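Local coordinates for protein prolyl endopeptidase (Myxococcus xanthus, PDB 2BKL) that probably cleaves oligopeptides after proline, and far less readily after alanine, as a serine endopeptidase of the S9A family, at residues T6-V11 and P23-L27; V195-P199 and L567-T573; Y201-R205 and F229-D233. All coordinates share one frame. Residue numbers count along the deposited sequence, not the author numbering.

In the fold
From the N terminus, contact 1 closes first: T6-V11 and P23-L27 bracket a short hairpin of strands 12-15 and 18-21, and this N-terminal unit packs on helix 622-632 of the α/β-hydrolase domain. Contact 2 opens at V195-P199, in a propeller loop, and closes only at L567-T573, so its long span contains contact 3, where Y201-R205 meets F229-D233. Contact 3 joins two consecutive propeller blades; contact 2 joins propeller to catalytic domain. Contacts 2 and 3 touch, T573 CB lying 3.6 Å from F229 CZ, whereas contact 1 stays separate, its centre about 23 Å from that of contact 2 and about 39 Å from that of contact 3.

Contact 1 (T6-V11 and P23-L27)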
loop_
_atom_site.group_PDB
_atom_site.type_symbol
_atom_site.label_atom_id
_atom_site.label_comp_id
_atom_site.label_asym_id
_atom_site.label_seq_id
_atom_site.Cartn_x
_atom_site.Cartn_y
_atom_site.Cartn_z
ATOM N N THR A 6 -11.237 -5.834 30.875
ATOM C CA THR A 6 -11.801 -6.626 29.795
ATOM C C THR A 6 -12.163 -8.001 30.317
ATOM O O THR A 6 -11.277 -8.794 30.697
ATOM C CB THR A 6 -10.815 -6.792 28.614
ATOM O OG1 THR A 6 -10.259 -5.522 28.229
ATOM C CG2 THR A 6 -11.592 -7.277 27.388
ATOM N N ARG A 7 -13.455 -8.285 30.339
ATOM C CA ARG A 7 -13.923 -9.621 30.657
ATOM C C ARG A 7 -13.352 -10.643 29.679
ATOM O O ARG A 7 -13.390 -10.427 28.463
ATOM C CB ARG A 7 -15.457 -9.645 30.601
ATOM C CG ARG A 7 -16.088 -11.038 30.731
ATOM C CD ARG A 7 -17.629 -11.067 30.619
ATOM N NE ARG A 7 -18.186 -10.729 29.289
ATOM C CZ ARG A 7 -18.604 -9.518 28.931
ATOM N NH1 ARG A 7 -18.511 -8.495 29.782
ATOM N NH2 ARG A 7 -19.116 -9.323 27.726
ATOM N N ALA A 8 -12.837 -11.741 30.214
ATOM C CA ALA A 8 -12.382 -12.885 29.453
ATOM C C ALA A 8 -13.423 -13.974 29.610
ATOM O O ALA A 8 -13.846 -14.270 30.730
ATOM C CB ALA A 8 -11.051 -13.386 29.958
ATOM N N GLU A 9 -13.855 -14.545 28.491
ATOM C CA GLU A 9 -14.805 -15.659 28.489
ATOM C C GLU A 9 -14.131 -16.975 28.109
ATOM O O GLU A 9 -12.986 -17.024 27.686
ATOM C CB GLU A 9 -15.973 -15.360 27.575
ATOM C CG GLU A 9 -16.719 -14.083 27.937
ATOM C CD GLU A 9 -17.898 -13.751 27.032
ATOM O OE1 GLU A 9 -17.906 -14.158 25.854
ATOM O OE2 GLU A 9 -18.818 -13.043 27.493
ATOM N N GLN A 10 -14.846 -18.067 28.290
ATOM C CA GLN A 10 -14.296 -19.386 28.008
ATOM C C GLN A 10 -14.779 -19.933 26.680
ATOM O O GLN A 10 -15.025 -21.122 26.546
ATOM C CB GLN A 10 -14.656 -20.346 29.143
ATOM C CG GLN A 10 -14.134 -19.898 30.499
ATOM C CD GLN A 10 -12.636 -19.888 30.566
ATOM O OE1 GLN A 10 -11.988 -20.894 30.245
ATOM N NE2 GLN A 10 -12.061 -18.747 30.958
ATOM N N VAL A 11 -14.876 -19.073 25.677
ATOM C CA VAL A 11 -15.223 -19.499 24.339
ATOM C C VAL A 11 -14.124 -20.378 23.751
ATOM O O VAL A 11 -12.942 -20.004 23.731
ATOM C CB VAL A 11 -15.447 -18.297 23.406
ATOM C CG1 VAL A 11 -15.665 -18.747 21.990
ATOM C CG2 VAL A 11 -16.588 -17.456 23.928
ATOM N N PRO A 23 -10.816 -16.032 24.101
ATOM C CA PRO A 23 -11.356 -15.407 25.316
ATOM C C PRO A 23 -12.031 -14.078 25.104
ATOM O O PRO A 23 -12.930 -13.717 25.875
ATOM C CB PRO A 23 -10.119 -15.267 26.223
ATOM C CG PRO A 23 -8.962 -15.424 25.338
ATOM C CD PRO A 23 -9.374 -16.294 24.198
ATOM N N TYR A 24 -11.641 -13.354 24.062
ATOM C CA TYR A 24 -12.157 -12.018 23.817
ATOM C C TYR A 24 -13.045 -11.954 22.568
ATOM O O TYR A 24 -13.240 -10.899 22.006
ATOM C CB TYR A 24 -10.984 -11.020 23.752
ATOM C CG TYR A 24 -10.194 -11.058 25.019
ATOM C CD1 TYR A 24 -10.743 -10.636 26.217
ATOM C CD2 TYR A 24 -8.921 -11.616 25.051
ATOM C CE1 TYR A 24 -10.031 -10.705 27.399
ATOM C CE2 TYR A 24 -8.211 -11.710 26.234
ATOM C CZ TYR A 24 -8.771 -11.238 27.413
ATOM O OH TYR A 24 -8.064 -11.351 28.590
ATOM N N ARG A 25 -13.629 -13.088 22.195
ATOM C CA ARG A 25 -14.626 -13.163 21.123
ATOM C C ARG A 25 -15.682 -12.050 21.191
ATOM O O ARG A 25 -16.098 -11.512 20.158
ATOM C CB ARG A 25 -15.285 -14.537 21.145
ATOM C CG ARG A 25 -16.462 -14.720 20.188
ATOM C CD ARG A 25 -16.092 -14.699 18.733
ATOM N NE ARG A 25 -15.192 -15.774 18.418
ATOM C CZ ARG A 25 -15.520 -17.052 18.288
ATOM N NH1 ARG A 25 -16.799 -17.425 18.298
ATOM N NH2 ARG A 25 -14.588 -17.970 18.077
ATOM N N TRP A 26 -16.123 -11.685 22.390
ATOM C CA TRP A 26 -17.176 -10.701 22.538
ATOM C C TRP A 26 -16.828 -9.334 21.982
ATOM O O TRP A 26 -17.717 -8.574 21.610
ATOM C CB TRP A 26 -17.660 -10.621 24.007
ATOM C CG TRP A 26 -16.751 -9.936 24.982
ATOM C CD1 TRP A 26 -15.742 -10.500 25.723
ATOM C CD2 TRP A 26 -16.797 -8.560 25.359
ATOM N NE1 TRP A 26 -15.149 -9.543 26.512
ATOM C CE2 TRP A 26 -15.783 -8.345 26.325
ATOM C CE3 TRP A 26 -17.584 -7.478 24.980
ATOM C CZ2 TRP A 26 -15.551 -7.093 26.902
ATOM C CZ3 TRP A 26 -17.344 -6.235 25.551
ATOM C CH2 TRP A 26 -16.337 -6.057 26.505
ATOM N N LEU A 27 -15.529 -9.023 21.912
ATOM C CA LEU A 27 -15.092 -7.753 21.339
ATOM C C LEU A 27 -15.174 -7.680 19.830
ATOM O O LEU A 27 -14.947 -6.598 19.262
ATOM C CB LEU A 27 -13.640 -7.470 21.734
ATOM C CG LEU A 27 -13.402 -7.204 23.217
ATOM C CD1 LEU A 27 -11.928 -7.141 23.495
ATOM C CD2 LEU A 27 -14.049 -5.897 23.617
HETATM O O HOH W 1 -9.091 -10.432 30.844
HETATM O O HOH W 2 -15.575 -13.555 24.550
#
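The extended, irregular segment T6-V11 runs past a turn that leads into a 3-10 segment, R25-L27, begun by the bond from L27 N to Y24 O (3.0 Å). The backbones come nearest at E9 and P23, CA to CA 4.7 Å. There E9 N donates to P23 O (2.9 Å, 174°), and P23 CA returns a CA-H...O contact to E9 O (3.3 Å). W26 adds a second direct bond, from its indole NE1 to R7 O (2.8 Å, 159°). Over the face of that indole lies the R7 guanidinium: CZ is 4.1 Å from the five-membered ring centroid and 11° off its normal, a cation-pi stack. R7 NE also bridges to E9 OE2 (3.0 Å), and E34 holds R7 NH1. Behind, T6 CG2 packs on Y24 CD1 (3.7 Å) and L27 CD1 (3.9 Å), while A8 CB lies 3.8 Å from Y24 CE1; Y24 and L27 also touch A629 of helix 622-632. Water 2 joins E9 OE1, P23 O and W26 N at 2.7, 3.0 and 2.9 Å. One backbone bond and one indole-to-carbonyl bond thus set the alignment of the two ends of the hairpin, and the R7 guanidinium, paired with E9, stacks on W26.

Contact 2 (V195-P199 and L567-T573); sequences VDERP and LFGSGRT
One arginine of the catalytic domain, R572, faces two consecutive acids of a propeller loop, D196 and E197, some 375 residues away along the chain. Both backbones are irregular: 195-197 and 571-573 have helical phi/psi, P199 lies in a 3-10 segment, and F568-G571 forms a type II' turn with G569 at phi 52°, psi -135°, closed by G571 N to F568 O (3.0 Å). Nearest CA atoms are those of D196 and G569, 5.4 Å apart. R572 (m, t, t, chi4 -79°) sends NE to D196 OD2 (2.9 Å, 175°; D196 chi1 p). E197 (m, m) places OE2 3.5 Å from R572 NE but well out of the guanidinium plane, so only charge acts there; E582 pairs with R572 NH2. One water links D196 O (2.8 Å), G569 O (2.9 Å) and R572 N (2.9 Å). P199 CB packs on T573 CG2 (3.5 Å). With the side chain of T573 about 4 Å from the bound Z-Ala-Pro, this is a salt-bridge network at the propeller-hydrolase domain interface, beside the ligand pocket, in a prolyl oligopeptidase fold.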
loop_
_atom_site.group_PDB
_atom_site.type_symbol
_atom_site.label_atom_id
_atom_site.label_comp_id
_atom_site.label_asym_id
_atom_site.label_seq_id
_atom_site.Cartn_x
_atom_site.Cartn_y
_atom_site.Cartn_z
ATOM N N VAL A 195 -20.651 -9.063 4.026
ATOM C CA VAL A 195 -19.519 -8.190 3.770
ATOM C C VAL A 195 -18.350 -9.044 3.279
ATOM O O VAL A 195 -17.667 -8.690 2.328
ATOM C CB VAL A 195 -19.116 -7.404 5.056
ATOM C CG1 VAL A 195 -17.737 -6.683 4.887
ATOM C CG2 VAL A 195 -20.214 -6.407 5.464
ATOM N N ASP A 196 -18.123 -10.200 3.897
ATOM C CA ASP A 196 -16.991 -11.036 3.479
ATOM C C ASP A 196 -17.125 -11.649 2.086
ATOM O O ASP A 196 -16.121 -12.021 1.475
ATOM C CB ASP A 196 -16.707 -12.141 4.494
ATOM C CG ASP A 196 -17.788 -13.172 4.544
ATOM O OD1 ASP A 196 -18.893 -12.811 5.012
ATOM O OD2 ASP A 196 -17.644 -14.374 4.186
ATOM N N GLU A 197 -18.354 -11.746 1.580
ATOM C CA GLU A 197 -18.573 -12.304 0.240
ATOM C C GLU A 197 -18.600 -11.239 -0.844
ATOM O O GLU A 197 -18.523 -11.558 -2.023
ATOM C CB GLU A 197 -19.874 -13.099 0.208
ATOM C CG GLU A 197 -19.768 -14.414 0.985
ATOM C CD GLU A 197 -18.898 -15.469 0.282
ATOM O OE1 GLU A 197 -18.938 -15.593 -0.977
ATOM O OE2 GLU A 197 -18.184 -16.217 0.993
ATOM N N ARG A 198 -18.757 -9.981 -0.438
ATOM C CA ARG A 198 -18.918 -8.885 -1.388
ATOM C C ARG A 198 -17.825 -8.802 -2.468
ATOM O O ARG A 198 -18.143 -8.449 -3.600
ATOM C CB ARG A 198 -19.051 -7.545 -0.674
ATOM C CG ARG A 198 -19.710 -6.452 -1.505
ATOM C CD ARG A 198 -19.701 -5.140 -0.808
ATOM N NE ARG A 198 -20.298 -4.084 -1.614
ATOM C CZ ARG A 198 -20.026 -2.801 -1.419
ATOM N NH1 ARG A 198 -19.169 -2.453 -0.468
ATOM N NH2 ARG A 198 -20.606 -1.883 -2.171
ATOM N N PRO A 199 -16.556 -9.059 -2.149
ATOM C CA PRO A 199 -15.533 -8.980 -3.199
ATOM C C PRO A 199 -15.755 -9.883 -4.416
ATOM O O PRO A 199 -15.164 -9.630 -5.478
ATOM C CB PRO A 199 -14.245 -9.324 -2.465
ATOM C CG PRO A 199 -14.456 -8.994 -1.072
ATOM C CD PRO A 199 -15.948 -9.301 -0.824
ATOM N N LEU A 567 -13.234 -14.034 7.874
ATOM C CA LEU A 567 -14.664 -13.819 8.126
ATOM C C LEU A 567 -15.098 -12.362 8.116
ATOM O O LEU A 567 -16.299 -12.066 8.207
ATOM C CB LEU A 567 -15.052 -14.456 9.468
ATOM C CG LEU A 567 -14.763 -15.946 9.613
ATOM C CD1 LEU A 567 -14.938 -16.400 11.066
ATOM C CD2 LEU A 567 -15.665 -16.764 8.695
ATOM N N PHE A 568 -14.140 -11.448 8.051
ATOM C CA PHE A 568 -14.415 -10.038 8.240
ATOM C C PHE A 568 -13.837 -9.169 7.141
ATOM O O PHE A 568 -12.739 -9.411 6.641
ATOM C CB PHE A 568 -13.789 -9.554 9.552
ATOM C CG PHE A 568 -14.294 -10.285 10.782
ATOM C CD1 PHE A 568 -13.756 -11.500 11.189
ATOM C CD2 PHE A 568 -15.300 -9.714 11.536
ATOM C CE1 PHE A 568 -14.241 -12.153 12.306
ATOM C CE2 PHE A 568 -15.778 -10.350 12.675
ATOM C CZ PHE A 568 -15.240 -11.582 13.045
ATOM N N GLY A 569 -14.548 -8.107 6.836
ATOM C CA GLY A 569 -14.101 -7.122 5.882
ATOM C C GLY A 569 -13.690 -7.756 4.566
ATOM O O GLY A 569 -14.374 -8.619 4.070
ATOM N N SER A 570 -12.545 -7.305 4.054
ATOM C CA SER A 570 -11.973 -7.775 2.801
ATOM C C SER A 570 -11.133 -9.059 2.931
ATOM O O SER A 570 -10.393 -9.422 2.024
ATOM C CB SER A 570 -11.094 -6.644 2.195
ATOM O OG SER A 570 -11.912 -5.518 1.928
ATOM N N GLY A 571 -11.220 -9.741 4.065
ATOM C CA GLY A 571 -10.344 -10.850 4.347
ATOM C C GLY A 571 -10.242 -11.950 3.321
ATOM O O GLY A 571 -9.178 -12.498 3.117
ATOM N N ARG A 572 -11.340 -12.330 2.662
ATOM C CA ARG A 572 -11.266 -13.430 1.708
ATOM C C ARG A 572 -10.348 -13.111 0.534
ATOM O O ARG A 572 -9.768 -14.017 -0.065
ATOM C CB ARG A 572 -12.660 -13.861 1.251
ATOM C CG ARG A 572 -13.454 -14.473 2.384
ATOM C CD ARG A 572 -14.731 -15.126 1.934
ATOM N NE ARG A 572 -15.382 -15.793 3.063
ATOM C CZ ARG A 572 -15.027 -16.985 3.550
ATOM N NH1 ARG A 572 -14.038 -17.681 3.034
ATOM N NH2 ARG A 572 -15.654 -17.445 4.616
ATOM N N THR A 573 -10.149 -11.836 0.242
ATOM C CA THR A 573 -9.262 -11.477 -0.850
ATOM C C THR A 573 -7.806 -11.787 -0.560
ATOM O O THR A 573 -7.003 -11.777 -1.495
ATOM C CB THR A 573 -9.386 -9.982 -1.268
ATOM O OG1 THR A 573 -8.903 -9.110 -0.245
ATOM C CG2 THR A 573 -10.844 -9.583 -1.590
HETATM O O HOH W 3 -13.745 -10.745 2.225
HETATM O O HOH W 4 -18.282 -14.096 7.974
HETATM O O HOH W 5 -18.001 -16.480 6.205
#

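Contact 3 (Y201-R205 and F229-D233)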
loop_
_atom_site.group_PDB
_atom_site.type_symbol
_atom_site.label_atom_id
_atom_site.label_comp_id
_atom_site.label_asym_id
_atom_site.label_seq_id
_atom_site.Cartn_x
_atom_site.Cartn_y
_atom_site.Cartn_z
ATOM N N TYR A 201 -18.440 -10.030 -6.107
ATOM C CA TYR A 201 -19.545 -9.482 -6.900
ATOM C C TYR A 201 -19.169 -8.352 -7.845
ATOM O O TYR A 201 -20.031 -7.833 -8.569
ATOM C CB TYR A 201 -20.685 -9.046 -5.970
ATOM C CG TYR A 201 -21.461 -10.229 -5.437
ATOM C CD1 TYR A 201 -21.033 -10.930 -4.312
ATOM C CD2 TYR A 201 -22.595 -10.697 -6.095
ATOM C CE1 TYR A 201 -21.735 -12.012 -3.855
ATOM C CE2 TYR A 201 -23.282 -11.778 -5.619
ATOM C CZ TYR A 201 -22.855 -12.430 -4.507
ATOM O OH TYR A 201 -23.542 -13.526 -4.016
ATOM N N THR A 202 -17.892 -8.015 -7.889
ATOM C CA THR A 202 -17.395 -6.994 -8.806
ATOM C C THR A 202 -17.787 -7.338 -10.209
ATOM O O THR A 202 -17.552 -8.474 -10.655
ATOM C CB THR A 202 -15.864 -6.889 -8.730
ATOM O OG1 THR A 202 -15.457 -6.697 -7.361
ATOM C CG2 THR A 202 -15.366 -5.658 -9.453
ATOM N N THR A 203 -18.248 -6.322 -10.921
ATOM C CA THR A 203 -18.642 -6.438 -12.294
ATOM C C THR A 203 -17.975 -5.341 -13.106
ATOM O O THR A 203 -17.722 -4.260 -12.596
ATOM C CB THR A 203 -20.174 -6.302 -12.344
ATOM O OG1 THR A 203 -20.741 -7.313 -11.474
ATOM C CG2 THR A 203 -20.705 -6.621 -13.673
ATOM N N ILE A 204 -17.698 -5.592 -14.371
ATOM C CA ILE A 204 -17.273 -4.507 -15.244
ATOM C C ILE A 204 -18.480 -3.939 -15.960
ATOM O O ILE A 204 -19.238 -4.706 -16.538
ATOM C CB ILE A 204 -16.229 -4.958 -16.269
ATOM C CG1 ILE A 204 -15.073 -5.715 -15.614
ATOM C CG2 ILE A 204 -15.737 -3.756 -17.097
ATOM C CD1 ILE A 204 -14.320 -4.999 -14.537
ATOM N N ARG A 205 -18.667 -2.618 -15.860
ATOM C CA ARG A 205 -19.753 -1.903 -16.524
ATOM C C ARG A 205 -19.212 -0.770 -17.396
ATOM O O ARG A 205 -18.056 -0.402 -17.285
ATOM C CB ARG A 205 -20.753 -1.365 -15.507
ATOM C CG ARG A 205 -21.386 -2.496 -14.665
ATOM C CD ARG A 205 -22.783 -2.169 -14.169
ATOM N NE ARG A 205 -22.825 -0.916 -13.429
ATOM C CZ ARG A 205 -23.944 -0.407 -12.894
ATOM N NH1 ARG A 205 -25.090 -1.086 -12.993
ATOM N NH2 ARG A 205 -23.922 0.760 -12.265
ATOM N N PHE A 229 -9.972 -10.613 -7.487
ATOM C CA PHE A 229 -10.353 -9.289 -7.952
ATOM C C PHE A 229 -10.680 -9.348 -9.443
ATOM O O PHE A 229 -10.072 -10.095 -10.196
ATOM C CB PHE A 229 -9.252 -8.254 -7.750
ATOM C CG PHE A 229 -8.830 -8.060 -6.315
ATOM C CD1 PHE A 229 -7.833 -8.855 -5.742
ATOM C CD2 PHE A 229 -9.421 -7.077 -5.542
ATOM C CE1 PHE A 229 -7.448 -8.653 -4.405
ATOM C CE2 PHE A 229 -9.039 -6.883 -4.209
ATOM C CZ PHE A 229 -8.054 -7.653 -3.655
ATOM N N LEU A 230 -11.589 -8.504 -9.890
ATOM C CA LEU A 230 -11.862 -8.368 -11.315
ATOM C C LEU A 230 -11.480 -6.953 -11.718
ATOM O O LEU A 230 -11.939 -5.996 -11.115
ATOM C CB LEU A 230 -13.347 -8.609 -11.572
ATOM C CG LEU A 230 -13.776 -8.733 -13.028
ATOM C CD1 LEU A 230 -13.317 -10.057 -13.631
ATOM C CD2 LEU A 230 -15.289 -8.603 -13.128
ATOM N N GLN A 231 -10.638 -6.815 -12.734
ATOM C CA GLN A 231 -10.184 -5.497 -13.158
ATOM C C GLN A 231 -10.187 -5.390 -14.663
ATOM O O GLN A 231 -9.939 -6.365 -15.366
ATOM C CB GLN A 231 -8.762 -5.269 -12.640
ATOM C CG GLN A 231 -8.327 -3.815 -12.571
ATOM C CD GLN A 231 -6.929 -3.668 -12.001
ATOM O OE1 GLN A 231 -6.534 -4.413 -11.081
ATOM N NE2 GLN A 231 -6.159 -2.722 -12.554
ATOM N N SER A 232 -10.507 -4.207 -15.173
ATOM C CA SER A 232 -10.500 -3.976 -16.626
ATOM C C SER A 232 -9.426 -2.963 -17.017
ATOM O O SER A 232 -8.930 -2.201 -16.189
ATOM C CB SER A 232 -11.870 -3.540 -17.133
ATOM O OG SER A 232 -12.210 -2.238 -16.700
ATOM N N ASP A 233 -9.080 -2.976 -18.305
ATOM C CA ASP A 233 -8.239 -1.925 -18.879
ATOM C C ASP A 233 -8.598 -1.766 -20.347
ATOM O O ASP A 233 -9.212 -2.650 -20.932
ATOM C CB ASP A 233 -6.762 -2.279 -18.729
ATOM C CG ASP A 233 -5.833 -1.054 -18.750
ATOM O OD1 ASP A 233 -6.336 0.100 -18.831
ATOM O OD2 ASP A 233 -4.574 -1.160 -18.707
HETATM O O HOH W 6 -12.665 -6.860 -7.549
#
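This is a buried packing contact between neighbouring blades of the β-propeller: strand 203-208 belongs to one four-stranded antiparallel sheet, strand 229-234 is an edge strand of the next. The evidence for face packing, not edge pairing, is twofold. No hydrogen bond joins the two segments directly, and the axes of strand segments 203-205 and 229-233 approach only to 7.2 Å, at 23° between their N-to-C directions. CA of T202 lies 6.2 Å from CA of L230, and CA of I204 lies 6.9 Å from CA of S232. At T202, I204, L230 and S232 the CA-to-CB bond points toward the partner, whereas at T203, F229 and Q231 it points away. L230 fills the gap: its CD2 reaches T202 O at 3.4 Å and I204 CG1 at 3.8 Å, while I204 CD1 lies 3.9 Å from S232 CB. Water 6 connects T202 OG1 (2.8 Å) to L230 N (3.1 Å), accepting from the latter. The S232 hydroxyl is bound by E185 of strand 181-186. Strand 217-220 contributes V219 and H220 to the setting of I204, and strand 241-247 backs L230 with V243 and I245, so the contact lies between two sheets.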